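Local coordinates for hypothetical protein PH0495 (Pyrococcus horikoshii, PDB 1X3L), which catalyses the ATP-dependent phosphorylation of D-glycerate to 2-phosphoglycerate, and can also use GTP, CTP, UTP, ADP or pyrophosphate as phosphate donor, at residues A[29-34]-A[68-73]; A[36-41]-A[122-127]; A[43-48]-A[186-191]; A[51-56]-A[62-67]. All blocks are in the same frame, centred on the assembly; numbering follows the deposited sequence.

Contact 1: A[29-34]-A[68-73]; sequences NAVKVS and EDILDV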
loop_
_atom_site.group_PDB
_atom_site.type_symbol
_atom_site.label_atom_id
_atom_site.label_comp_id
_atom_site.label_asym_id
_atom_site.label_seq_id
_atom_site.Cartn_x
_atom_site.Cartn_y
_atom_site.Cartn_z
ATOM N N ASN A 29 -7.233 14.430 -5.132
ATOM C CA ASN A 29 -7.254 14.062 -6.548
ATOM C C ASN A 29 -8.507 13.246 -6.853
ATOM O O ASN A 29 -9.086 13.354 -7.935
ATOM C CB ASN A 29 -6.038 13.207 -6.936
ATOM C CG ASN A 29 -4.735 13.981 -6.911
ATOM O OD1 ASN A 29 -4.702 15.179 -7.190
ATOM N ND2 ASN A 29 -3.644 13.288 -6.602
ATOM N N ALA A 30 -8.917 12.428 -5.888
ATOM C CA ALA A 30 -10.072 11.551 -6.051
ATOM C C ALA A 30 -11.420 12.166 -5.711
ATOM O O ALA A 30 -12.415 11.891 -6.379
ATOM C CB ALA A 30 -9.873 10.286 -5.218
ATOM N N VAL A 31 -11.446 12.985 -4.668
ATOM C CA VAL A 31 -12.678 13.602 -4.196
ATOM C C VAL A 31 -12.812 15.072 -4.569
ATOM O O VAL A 31 -12.043 15.911 -4.100
ATOM C CB VAL A 31 -12.788 13.490 -2.653
ATOM C CG1 VAL A 31 -14.161 13.944 -2.194
ATOM C CG2 VAL A 31 -12.509 12.061 -2.209
ATOM N N LYS A 32 -13.796 15.370 -5.412
ATOM C CA LYS A 32 -14.068 16.739 -5.837
ATOM C C LYS A 32 -15.414 17.136 -5.237
ATOM O O LYS A 32 -16.325 16.311 -5.146
ATOM C CB LYS A 32 -14.134 16.822 -7.362
ATOM C CG LYS A 32 -12.903 16.274 -8.069
ATOM C CD LYS A 32 -11.631 17.001 -7.647
ATOM C CE LYS A 32 -10.416 16.407 -8.345
ATOM N NZ LYS A 32 -9.146 17.049 -7.919
ATOM N N VAL A 33 -15.545 18.389 -4.819
ATOM C CA VAL A 33 -16.797 18.840 -4.227
ATOM C C VAL A 33 -17.385 20.022 -4.983
ATOM O O VAL A 33 -16.677 20.973 -5.318
ATOM C CB VAL A 33 -16.614 19.204 -2.741
ATOM C CG1 VAL A 33 -17.903 19.804 -2.196
ATOM C CG2 VAL A 33 -16.231 17.967 -1.946
ATOM N N SER A 34 -18.686 19.946 -5.251
ATOM C CA SER A 34 -19.396 21.015 -5.943
ATOM C C SER A 34 -19.966 21.981 -4.914
ATOM O O SER A 34 -19.220 22.667 -4.216
ATOM C CB SER A 34 -20.536 20.460 -6.806
ATOM O OG SER A 34 -20.039 19.760 -7.932
ATOM N N GLU A 68 -11.682 17.318 5.591
ATOM C CA GLU A 68 -12.091 18.526 6.309
ATOM C C GLU A 68 -11.793 19.795 5.513
ATOM O O GLU A 68 -12.459 20.812 5.698
ATOM C CB GLU A 68 -11.384 18.638 7.665
ATOM C CG GLU A 68 -11.741 17.575 8.680
ATOM C CD GLU A 68 -11.247 17.930 10.072
ATOM O OE1 GLU A 68 -10.059 18.290 10.219
ATOM O OE2 GLU A 68 -12.047 17.848 11.023
ATOM N N ASP A 69 -10.794 19.744 4.636
ATOM C CA ASP A 69 -10.446 20.922 3.849
ATOM C C ASP A 69 -11.399 21.172 2.687
ATOM O O ASP A 69 -11.394 22.257 2.103
ATOM C CB ASP A 69 -9.011 20.825 3.313
ATOM C CG ASP A 69 -7.969 20.882 4.419
ATOM O OD1 ASP A 69 -8.237 21.520 5.459
ATOM O OD2 ASP A 69 -6.877 20.301 4.243
ATOM N N ILE A 70 -12.218 20.182 2.349
ATOM C CA ILE A 70 -13.158 20.354 1.248
ATOM C C ILE A 70 -14.608 20.128 1.650
ATOM O O ILE A 70 -15.514 20.353 0.852
ATOM C CB ILE A 70 -12.825 19.412 0.071
ATOM C CG1 ILE A 70 -12.968 17.951 0.507
ATOM C CG2 ILE A 70 -11.417 19.692 -0.424
ATOM C CD1 ILE A 70 -12.687 16.952 -0.604
ATOM N N LEU A 71 -14.826 19.689 2.886
ATOM C CA LEU A 71 -16.178 19.431 3.372
ATOM C C LEU A 71 -16.308 19.705 4.866
ATOM O O LEU A 71 -15.365 19.495 5.631
ATOM C CB LEU A 71 -16.571 17.974 3.097
ATOM C CG LEU A 71 -16.740 17.521 1.644
ATOM C CD1 LEU A 71 -16.850 16.002 1.590
ATOM C CD2 LEU A 71 -17.979 18.173 1.039
ATOM N N ASP A 72 -17.481 20.178 5.279
ATOM C CA ASP A 72 -17.729 20.447 6.689
ATOM C C ASP A 72 -18.111 19.122 7.328
ATOM O O ASP A 72 -19.120 18.519 6.967
ATOM C CB ASP A 72 -18.864 21.458 6.858
ATOM C CG ASP A 72 -18.522 22.819 6.281
ATOM O OD1 ASP A 72 -17.474 23.385 6.671
ATOM O OD2 ASP A 72 -19.299 23.325 5.441
ATOM N N VAL A 73 -17.295 18.663 8.271
ATOM C CA VAL A 73 -17.548 17.390 8.931
ATOM C C VAL A 73 -18.234 17.547 10.283
ATOM O O VAL A 73 -17.716 18.204 11.186
ATOM C CB VAL A 73 -16.232 16.603 9.117
ATOM C CG1 VAL A 73 -16.503 15.290 9.833
ATOM C CG2 VAL A 73 -15.591 16.345 7.761
#
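Val33 and Ile70 bring their CA atoms to 6.7 Å, the nearest backbone approach of the two segments, and no hydrogen bond links them. The pair lies where the first strand of a three-stranded antiparallel beta-meander, 31-33, meets the C-terminal end of helix 60-70, the helix of a beta-alpha-beta unit in a Rossmann-like domain. Val31 is the first residue beyond helix 23-30 to leave helical backbone angles, and it starts this strand at once. Val31 and Val33 both point toward the second segment, as expected for alternate residues of a strand. Val33 carries the tighter half of the contact: its CG2 presses on Leu71 CD2 at 3.5 Å, closer than usual van der Waals contact, while its CG1 is 3.6 Å from the same Leu71 CD2. Both methyls of the valine thus bear on one methyl of the leucine, whose CB does not aim at the strand but whose tip comes nearer. With an alanine at this position, Leu71 CD2 would probably lose both methyls that bear on it, leaving a gap beside the leucine tip. Leu71 also rests on Ile38 of the middle strand and on Ile47. Ile70 adopts the less common first torsion (chi1 63°), with CG1 between the backbone N and the carbonyl carbon, and from there its extended chain carries CD1 to the strand. Ile70 CD1 lies 3.9 Å from Val33 CG2. On the Val31 side, Ile70 CD1 is 3.7 Å from both CG1 and O of Val31.

Contact 2: A[36-41]-A[122-127]; sequences DKIIVQ and NDIVFI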
loop_
_atom_site.group_PDB
_atom_site.type_symbol
_atom_site.label_atom_id
_atom_site.label_comp_id
_atom_site.label_asym_id
_atom_site.label_seq_id
_atom_site.Cartn_x
_atom_site.Cartn_y
_atom_site.Cartn_z
ATOM N N ASP A 36 -23.288 20.923 -3.675
ATOM C CA ASP A 36 -24.170 19.973 -3.022
ATOM C C ASP A 36 -23.806 18.560 -3.463
ATOM O O ASP A 36 -24.374 17.582 -2.983
ATOM C CB ASP A 36 -25.622 20.281 -3.396
ATOM C CG ASP A 36 -26.618 19.594 -2.488
ATOM O OD1 ASP A 36 -27.838 19.698 -2.750
ATOM O OD2 ASP A 36 -26.180 18.952 -1.507
ATOM N N LYS A 37 -22.845 18.462 -4.376
ATOM C CA LYS A 37 -22.426 17.170 -4.897
ATOM C C LYS A 37 -20.981 16.817 -4.554
ATOM O O LYS A 37 -20.111 17.689 -4.493
ATOM C CB LYS A 37 -22.599 17.144 -6.418
ATOM C CG LYS A 37 -23.966 17.611 -6.910
ATOM C CD LYS A 37 -25.090 16.685 -6.455
ATOM C CE LYS A 37 -26.451 17.198 -6.926
ATOM N NZ LYS A 37 -27.568 16.283 -6.550
ATOM N N ILE A 38 -20.743 15.530 -4.326
ATOM C CA ILE A 38 -19.411 15.016 -4.031
ATOM C C ILE A 38 -19.097 14.049 -5.165
ATOM O O ILE A 38 -19.830 13.090 -5.379
ATOM C CB ILE A 38 -19.377 14.251 -2.694
ATOM C CG1 ILE A 38 -19.686 15.210 -1.541
ATOM C CG2 ILE A 38 -18.008 13.613 -2.491
ATOM C CD1 ILE A 38 -19.696 14.552 -0.177
ATOM N N ILE A 39 -18.022 14.307 -5.901
ATOM C CA ILE A 39 -17.662 13.445 -7.021
ATOM C C ILE A 39 -16.364 12.685 -6.755
ATOM O O ILE A 39 -15.275 13.267 -6.727
ATOM C CB ILE A 39 -17.531 14.267 -8.322
ATOM C CG1 ILE A 39 -18.777 15.143 -8.499
ATOM C CG2 ILE A 39 -17.391 13.334 -9.520
ATOM C CD1 ILE A 39 -18.731 16.052 -9.715
ATOM N N VAL A 40 -16.497 11.375 -6.564
ATOM C CA VAL A 40 -15.362 10.509 -6.275
ATOM C C VAL A 40 -14.981 9.671 -7.488
ATOM O O VAL A 40 -15.709 8.756 -7.884
ATOM C CB VAL A 40 -15.683 9.575 -5.093
ATOM C CG1 VAL A 40 -14.437 8.814 -4.675
ATOM C CG2 VAL A 40 -16.225 10.384 -3.937
ATOM N N GLN A 41 -13.828 9.986 -8.068
ATOM C CA GLN A 41 -13.344 9.288 -9.253
ATOM C C GLN A 41 -14.471 9.176 -10.282
ATOM O O GLN A 41 -14.672 8.127 -10.889
ATOM C CB GLN A 41 -12.818 7.889 -8.882
ATOM C CG GLN A 41 -11.698 7.904 -7.837
ATOM C CD GLN A 41 -10.974 6.569 -7.708
ATOM O OE1 GLN A 41 -11.594 5.508 -7.704
ATOM N NE2 GLN A 41 -9.651 6.623 -7.590
ATOM N N ASN A 122 -29.723 9.268 5.668
ATOM C CA ASN A 122 -29.530 10.355 4.714
ATOM C C ASN A 122 -28.176 11.053 4.865
ATOM O O ASN A 122 -27.907 12.046 4.188
ATOM C CB ASN A 122 -30.658 11.380 4.851
ATOM C CG ASN A 122 -30.601 12.133 6.157
ATOM O OD1 ASN A 122 -30.591 11.532 7.232
ATOM N ND2 ASN A 122 -30.561 13.458 6.074
ATOM N N ASP A 123 -27.330 10.538 5.753
ATOM C CA ASP A 123 -26.005 11.117 5.957
ATOM C C ASP A 123 -24.953 10.349 5.159
ATOM O O ASP A 123 -25.182 9.215 4.729
ATOM C CB ASP A 123 -25.608 11.082 7.435
ATOM C CG ASP A 123 -26.548 11.874 8.314
ATOM O OD1 ASP A 123 -27.017 12.945 7.876
ATOM O OD2 ASP A 123 -26.801 11.427 9.452
ATOM N N ILE A 124 -23.799 10.976 4.971
ATOM C CA ILE A 124 -22.695 10.362 4.247
ATOM C C ILE A 124 -21.579 10.062 5.243
ATOM O O ILE A 124 -21.255 10.898 6.092
ATOM C CB ILE A 124 -22.145 11.303 3.151
ATOM C CG1 ILE A 124 -23.211 11.530 2.077
ATOM C CG2 ILE A 124 -20.871 10.719 2.539
ATOM C CD1 ILE A 124 -22.746 12.391 0.921
ATOM N N VAL A 125 -21.006 8.867 5.151
ATOM C CA VAL A 125 -19.923 8.476 6.046
ATOM C C VAL A 125 -18.680 8.069 5.263
ATOM O O VAL A 125 -18.687 7.063 4.554
ATOM C CB VAL A 125 -20.325 7.286 6.947
ATOM C CG1 VAL A 125 -19.164 6.913 7.860
ATOM C CG2 VAL A 125 -21.563 7.636 7.767
ATOM N N PHE A 126 -17.618 8.858 5.393
ATOM C CA PHE A 126 -16.355 8.564 4.724
ATOM C C PHE A 126 -15.572 7.563 5.568
ATOM O O PHE A 126 -15.404 7.758 6.771
ATOM C CB PHE A 126 -15.509 9.836 4.577
ATOM C CG PHE A 126 -15.832 10.652 3.363
ATOM C CD1 PHE A 126 -15.298 10.318 2.124
ATOM C CD2 PHE A 126 -16.669 11.758 3.456
ATOM C CE1 PHE A 126 -15.591 11.073 0.993
ATOM C CE2 PHE A 126 -16.970 12.521 2.332
ATOM C CZ PHE A 126 -16.431 12.180 1.099
ATOM N N ILE A 127 -15.110 6.488 4.942
ATOM C CA ILE A 127 -14.303 5.490 5.639
ATOM C C ILE A 127 -12.939 5.612 4.963
ATOM O O ILE A 127 -12.803 5.300 3.782
ATOM C CB ILE A 127 -14.849 4.061 5.432
ATOM C CG1 ILE A 127 -16.313 3.989 5.873
ATOM C CG2 ILE A 127 -14.016 3.067 6.234
ATOM C CD1 ILE A 127 -16.526 4.215 7.363
#
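The Phe126 ring meets Ile38 at its edge, near the ring plane, where Ile38 CG2 stands 4.2 Å from Phe126 CZ. Ile38 CG2 lies 4.9 Å from Phe126 CE1 and about as far from CE2, so it faces the far corner of the ring rather than one flank. Leu71 CD1 and Ile190 CG2 touch the ring from opposite sides of its plane. This is sheet-on-sheet packing in a Rossmann-like domain: the middle strand of the antiparallel meander, 37-40, lies over strand 124-129 of the six-stranded parallel sheet. The backbones come nearest where Ile38 CA lies 10.0 Å from Ile124 CA, and no hydrogen bond crosses between the segments, so side chains alone bridge the gap. Ile38 does so with two branches. With CG1 opposite the carbonyl carbon (chi1 -64°) and an extended second torsion (179°), its long branch heads for Ile124, leaving CG2 for the phenylalanine. Ile124 holds the same shape from the facing strand, and the two side chains meet tip to tip. All three side chains are buried, and the segments together lose 131 Å² of surface. Farther along the two segments, Asp123 OD1 accepts a hydrogen bond from Lys50 N and Gln41 NE2 donates one to Leu264 O. Between the isoleucines the meeting is confined to the terminal methyls, with Ile38 CD1 3.9 Å from Ile124 CD1.

Contact 3: A[43-48]-A[186-191]; sequences KEFEIK and KGTGIV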
loop_
_atom_site.group_PDB
_atom_site.type_symbol
_atom_site.label_atom_id
_atom_site.label_comp_id
_atom_site.label_asym_id
_atom_site.label_seq_id
_atom_site.Cartn_x
_atom_site.Cartn_y
_atom_site.Cartn_z
ATOM N N LYS A 43 -17.771 9.156 -9.830
ATOM C CA LYS A 43 -19.053 8.791 -9.229
ATOM C C LYS A 43 -19.596 9.976 -8.436
ATOM O O LYS A 43 -18.954 10.455 -7.499
ATOM C CB LYS A 43 -18.873 7.581 -8.306
ATOM C CG LYS A 43 -20.166 6.931 -7.827
ATOM C CD LYS A 43 -20.868 6.172 -8.949
ATOM C CE LYS A 43 -22.076 5.396 -8.430
ATOM N NZ LYS A 43 -23.116 6.281 -7.829
ATOM N N GLU A 44 -20.784 10.442 -8.808
ATOM C CA GLU A 44 -21.395 11.591 -8.146
ATOM C C GLU A 44 -22.345 11.214 -7.012
ATOM O O GLU A 44 -23.140 10.284 -7.134
ATOM C CB GLU A 44 -22.143 12.441 -9.178
ATOM C CG GLU A 44 -22.526 13.827 -8.680
ATOM C CD GLU A 44 -23.284 14.638 -9.718
ATOM O OE1 GLU A 44 -22.803 14.728 -10.871
ATOM O OE2 GLU A 44 -24.354 15.191 -9.379
ATOM N N PHE A 45 -22.250 11.944 -5.904
ATOM C CA PHE A 45 -23.107 11.715 -4.745
ATOM C C PHE A 45 -23.707 13.038 -4.303
ATOM O O PHE A 45 -23.004 14.046 -4.214
ATOM C CB PHE A 45 -22.318 11.132 -3.566
ATOM C CG PHE A 45 -21.626 9.843 -3.872
ATOM C CD1 PHE A 45 -20.373 9.837 -4.474
ATOM C CD2 PHE A 45 -22.229 8.630 -3.565
ATOM C CE1 PHE A 45 -19.728 8.634 -4.767
ATOM C CE2 PHE A 45 -21.595 7.424 -3.853
ATOM C CZ PHE A 45 -20.341 7.427 -4.455
ATOM N N GLU A 46 -25.004 13.033 -4.020
ATOM C CA GLU A 46 -25.685 14.242 -3.577
ATOM C C GLU A 46 -25.619 14.339 -2.059
ATOM O O GLU A 46 -25.846 13.354 -1.359
ATOM C CB GLU A 46 -27.146 14.222 -4.026
ATOM C CG GLU A 46 -27.906 15.495 -3.698
ATOM C CD GLU A 46 -29.358 15.430 -4.131
ATOM O OE1 GLU A 46 -30.057 16.463 -4.029
ATOM O OE2 GLU A 46 -29.800 14.347 -4.570
ATOM N N ILE A 47 -25.301 15.528 -1.557
ATOM C CA ILE A 47 -25.208 15.757 -0.120
ATOM C C ILE A 47 -26.587 16.117 0.424
ATOM O O ILE A 47 -27.029 17.258 0.311
ATOM C CB ILE A 47 -24.235 16.914 0.198
ATOM C CG1 ILE A 47 -22.873 16.641 -0.437
ATOM C CG2 ILE A 47 -24.087 17.075 1.704
ATOM C CD1 ILE A 47 -21.883 17.778 -0.281
ATOM N N LYS A 48 -27.271 15.142 1.010
ATOM C CA LYS A 48 -28.596 15.394 1.556
ATOM C C LYS A 48 -28.654 15.163 3.059
ATOM O O LYS A 48 -29.664 14.709 3.591
ATOM C CB LYS A 48 -29.631 14.524 0.834
ATOM C CG LYS A 48 -29.290 13.044 0.770
ATOM C CD LYS A 48 -30.203 12.318 -0.214
ATOM C CE LYS A 48 -30.019 12.858 -1.628
ATOM N NZ LYS A 48 -30.925 12.212 -2.619
ATOM N N LYS A 186 -25.754 3.148 8.016
ATOM C CA LYS A 186 -27.173 3.300 7.698
ATOM C C LYS A 186 -27.411 4.170 6.471
ATOM O O LYS A 186 -28.423 4.019 5.784
ATOM C CB LYS A 186 -27.920 3.890 8.899
ATOM C CG LYS A 186 -27.743 3.092 10.176
ATOM C CD LYS A 186 -28.457 3.735 11.359
ATOM C CE LYS A 186 -28.134 2.996 12.651
ATOM N NZ LYS A 186 -28.875 3.530 13.832
ATOM N N GLY A 187 -26.482 5.080 6.195
ATOM C CA GLY A 187 -26.635 5.950 5.041
ATOM C C GLY A 187 -25.768 5.564 3.855
ATOM O O GLY A 187 -25.757 4.413 3.415
ATOM N N THR A 188 -25.043 6.539 3.324
ATOM C CA THR A 188 -24.164 6.295 2.193
ATOM C C THR A 188 -22.722 6.194 2.667
ATOM O O THR A 188 -22.216 7.091 3.341
ATOM C CB THR A 188 -24.258 7.424 1.149
ATOM O OG1 THR A 188 -25.576 7.451 0.591
ATOM C CG2 THR A 188 -23.254 7.195 0.030
ATOM N N GLY A 189 -22.066 5.094 2.317
ATOM C CA GLY A 189 -20.683 4.915 2.707
ATOM C C GLY A 189 -19.719 5.138 1.557
ATOM O O GLY A 189 -19.819 4.489 0.510
ATOM N N ILE A 190 -18.790 6.071 1.735
ATOM C CA ILE A 190 -17.790 6.343 0.711
ATOM C C ILE A 190 -16.445 5.930 1.307
ATOM O O ILE A 190 -15.921 6.594 2.197
ATOM C CB ILE A 190 -17.781 7.838 0.311
ATOM C CG1 ILE A 190 -19.112 8.193 -0.360
ATOM C CG2 ILE A 190 -16.621 8.121 -0.638
ATOM C CD1 ILE A 190 -19.232 9.643 -0.809
ATOM N N VAL A 191 -15.904 4.819 0.818
ATOM C CA VAL A 191 -14.647 4.286 1.323
ATOM C C VAL A 191 -13.467 4.637 0.432
ATOM O O VAL A 191 -13.473 4.338 -0.762
ATOM C CB VAL A 191 -14.731 2.745 1.455
ATOM C CG1 VAL A 191 -13.466 2.196 2.100
ATOM C CG2 VAL A 191 -15.960 2.366 2.276
#
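Phe45 leaves strand 43-46 with CB directed toward Thr188 and Ile190, and its first torsion (chi1 -58°) sets CG opposite its own carbonyl carbon. At the root of the ring, Phe45 CG already lies 3.9 Å from Ile190 CD1. One flank closes in further, Phe45 CD1 approaching Ile190 CD1 to 3.8 Å, and beyond it Phe45 CE1 is 4.1 Å from Ile190 CD1. On the other flank Phe45 CD2 meets Thr188 CG2 at 4.0 Å, in an oblique approach. Ile190 CD1 stands over one face of the Phe45 ring, 3.9 Å from its centroid and 14° off the normal, which makes this a CH-pi contact. Replacing the phenylalanine by a serine would probably leave Ile190 CD1 without its aromatic partner and open a gap between the sheets. Away from the ring, Lys48 NZ reaches back to Glu46 OE2 at 3.1 Å in a salt bridge, approaching from above the carboxylate plane. Phe45 packs edge-to-face with His261 and touches Phe263 of strand 260-266. The last strand of the meander, paired with 37-40, is thus laid over strand 188-194 and its outer neighbour 260-266 in the parallel sheet.

Contact 4: A[51-56]-A[62-67]; sequences VYVIAL and EMARAI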
loop_
_atom_site.group_PDB
_atom_site.type_symbol
_atom_site.label_atom_id
_atom_site.label_comp_id
_atom_site.label_asym_id
_atom_site.label_seq_id
_atom_site.Cartn_x
_atom_site.Cartn_y
_atom_site.Cartn_z
ATOM N N VAL A 51 -22.044 15.021 7.114
ATOM C CA VAL A 51 -20.899 14.217 6.703
ATOM C C VAL A 51 -20.069 13.796 7.910
ATOM O O VAL A 51 -19.683 14.627 8.733
ATOM C CB VAL A 51 -19.987 14.990 5.732
ATOM C CG1 VAL A 51 -18.783 14.133 5.353
ATOM C CG2 VAL A 51 -20.766 15.380 4.490
ATOM N N TYR A 52 -19.800 12.500 8.007
ATOM C CA TYR A 52 -19.018 11.953 9.106
ATOM C C TYR A 52 -17.738 11.329 8.558
ATOM O O TYR A 52 -17.660 10.985 7.377
ATOM C CB TYR A 52 -19.835 10.896 9.851
ATOM C CG TYR A 52 -20.986 11.465 10.654
ATOM C CD1 TYR A 52 -20.767 12.057 11.900
ATOM C CD2 TYR A 52 -22.292 11.440 10.157
ATOM C CE1 TYR A 52 -21.817 12.609 12.633
ATOM C CE2 TYR A 52 -23.352 11.992 10.883
ATOM C CZ TYR A 52 -23.106 12.576 12.120
ATOM O OH TYR A 52 -24.138 13.130 12.842
ATOM N N VAL A 53 -16.736 11.183 9.416
ATOM C CA VAL A 53 -15.474 10.595 8.992
ATOM C C VAL A 53 -14.958 9.547 9.963
ATOM O O VAL A 53 -14.881 9.783 11.166
ATOM C CB VAL A 53 -14.363 11.666 8.836
ATOM C CG1 VAL A 53 -13.020 10.981 8.604
ATOM C CG2 VAL A 53 -14.681 12.595 7.677
ATOM N N ILE A 54 -14.610 8.385 9.428
ATOM C CA ILE A 54 -14.042 7.307 10.221
ATOM C C ILE A 54 -12.760 6.903 9.495
ATOM O O ILE A 54 -12.811 6.294 8.422
ATOM C CB ILE A 54 -14.986 6.092 10.308
ATOM C CG1 ILE A 54 -16.245 6.468 11.098
ATOM C CG2 ILE A 54 -14.263 4.919 10.971
ATOM C CD1 ILE A 54 -17.295 5.364 11.152
ATOM N N ALA A 55 -11.619 7.259 10.078
ATOM C CA ALA A 55 -10.323 6.958 9.485
ATOM C C ALA A 55 -9.519 5.980 10.329
ATOM O O ALA A 55 -9.504 6.066 11.557
ATOM C CB ALA A 55 -9.541 8.245 9.292
ATOM N N LEU A 56 -8.848 5.052 9.655
ATOM C CA LEU A 56 -8.035 4.044 10.319
ATOM C C LEU A 56 -6.814 3.692 9.476
ATOM O O LEU A 56 -6.925 3.392 8.282
ATOM C CB LEU A 56 -8.858 2.777 10.574
ATOM C CG LEU A 56 -9.653 2.273 9.365
ATOM C CD1 LEU A 56 -9.439 0.774 9.180
ATOM C CD2 LEU A 56 -11.128 2.601 9.563
ATOM N N GLU A 62 -3.848 12.315 7.963
ATOM C CA GLU A 62 -3.611 13.024 6.713
ATOM C C GLU A 62 -4.821 12.910 5.784
ATOM O O GLU A 62 -5.238 13.896 5.180
ATOM C CB GLU A 62 -2.344 12.499 6.029
ATOM C CG GLU A 62 -1.068 13.105 6.597
ATOM C CD GLU A 62 -0.976 14.608 6.339
ATOM O OE1 GLU A 62 -0.677 15.010 5.188
ATOM O OE2 GLU A 62 -1.215 15.392 7.285
ATOM N N MET A 63 -5.400 11.719 5.681
ATOM C CA MET A 63 -6.568 11.539 4.824
ATOM C C MET A 63 -7.750 12.340 5.366
ATOM O O MET A 63 -8.464 12.996 4.610
ATOM C CB MET A 63 -6.918 10.053 4.716
ATOM C CG MET A 63 -5.902 9.265 3.882
ATOM S SD MET A 63 -6.137 7.481 3.907
ATOM C CE MET A 63 -7.466 7.296 2.684
ATOM N N ALA A 64 -7.937 12.295 6.681
ATOM C CA ALA A 64 -9.022 13.025 7.337
ATOM C C ALA A 64 -8.888 14.529 7.116
ATOM O O ALA A 64 -9.877 15.226 6.902
ATOM C CB ALA A 64 -9.026 12.721 8.835
ATOM N N ARG A 65 -7.657 15.026 7.179
ATOM C CA ARG A 65 -7.393 16.447 6.989
ATOM C C ARG A 65 -7.853 16.905 5.603
ATOM O O ARG A 65 -8.389 18.007 5.449
ATOM C CB ARG A 65 -5.897 16.721 7.181
ATOM C CG ARG A 65 -5.508 18.190 7.175
ATOM C CD ARG A 65 -4.089 18.380 7.709
ATOM N NE ARG A 65 -3.073 17.734 6.876
ATOM C CZ ARG A 65 -2.589 18.240 5.744
ATOM N NH1 ARG A 65 -3.022 19.411 5.292
ATOM N NH2 ARG A 65 -1.672 17.569 5.056
ATOM N N ALA A 66 -7.656 16.056 4.598
ATOM C CA ALA A 66 -8.066 16.385 3.235
ATOM C C ALA A 66 -9.585 16.537 3.153
ATOM O O ALA A 66 -10.098 17.462 2.516
ATOM C CB ALA A 66 -7.590 15.299 2.266
ATOM N N ILE A 67 -10.308 15.625 3.791
ATOM C CA ILE A 67 -11.764 15.687 3.775
ATOM C C ILE A 67 -12.272 16.963 4.451
ATOM O O ILE A 67 -13.185 17.617 3.942
ATOM C CB ILE A 67 -12.378 14.454 4.468
ATOM C CG1 ILE A 67 -12.054 13.193 3.662
ATOM C CG2 ILE A 67 -13.881 14.618 4.598
ATOM C CD1 ILE A 67 -12.637 13.191 2.263
#
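Val53 meets helix 60-70 through apolar contacts alone, using each methyl for a different residue. Its CG2 touches Ile67 CG2 at 3.8 Å, the two side chains crossing at a slant, and its CG1 lies 4.4 Å from Ala64 CB. Having CG1 opposite the backbone N (chi1 171°) is what directs the two methyls to separate positions, three residues apart on the helix. Ala64 ends at CB, which probably helps the helix to lie close to the strand. No polar bond crosses between the two segments; within the helix Arg65 grips Glu62 side-on with two nitrogens. Arg65 NH2 donates to Glu62 OE1 at 2.7 Å (154°), on the syn side, and Arg65 NE donates to Glu62 OE2 at 3.0 Å (152°), which it meets from above the carboxylate plane. Both oxygens lie close to the guanidinium plane, which should hold that group against rotation; it also makes a cation-pi contact with Tyr24. In the fold, this is the first strand and helix of the beta-alpha-beta unit 51-56, 60-70 and 75-81. Strand 51-56 runs between strands 75-81 and 124-129 in the parallel sheet, while helix 23-30 covers Ala66 and Ile67 through Val27.

How the contacts relate
From the N terminus, the first segments of contacts 1, 2 and 3 follow one another through the three meander strands 31-33, 37-40 and 43-46, and contact 4 begins in strand 51-56. Contact 4 closes first, at 62-67, so its short loop lies within those of the other three. Contact 1 closes next at 68-73, contact 2 at 122-127 and contact 3 at 186-191; since they close in the order they opened, their loops cross one another. Contacts 1 to 3 tie the meander to the end of helix 60-70 and to strands 124-129 and 188-194, while contact 4 sets that helix on strand 51-56. Phe126 O to Ile54 N, 2.8 Å, joins contacts 2 and 4.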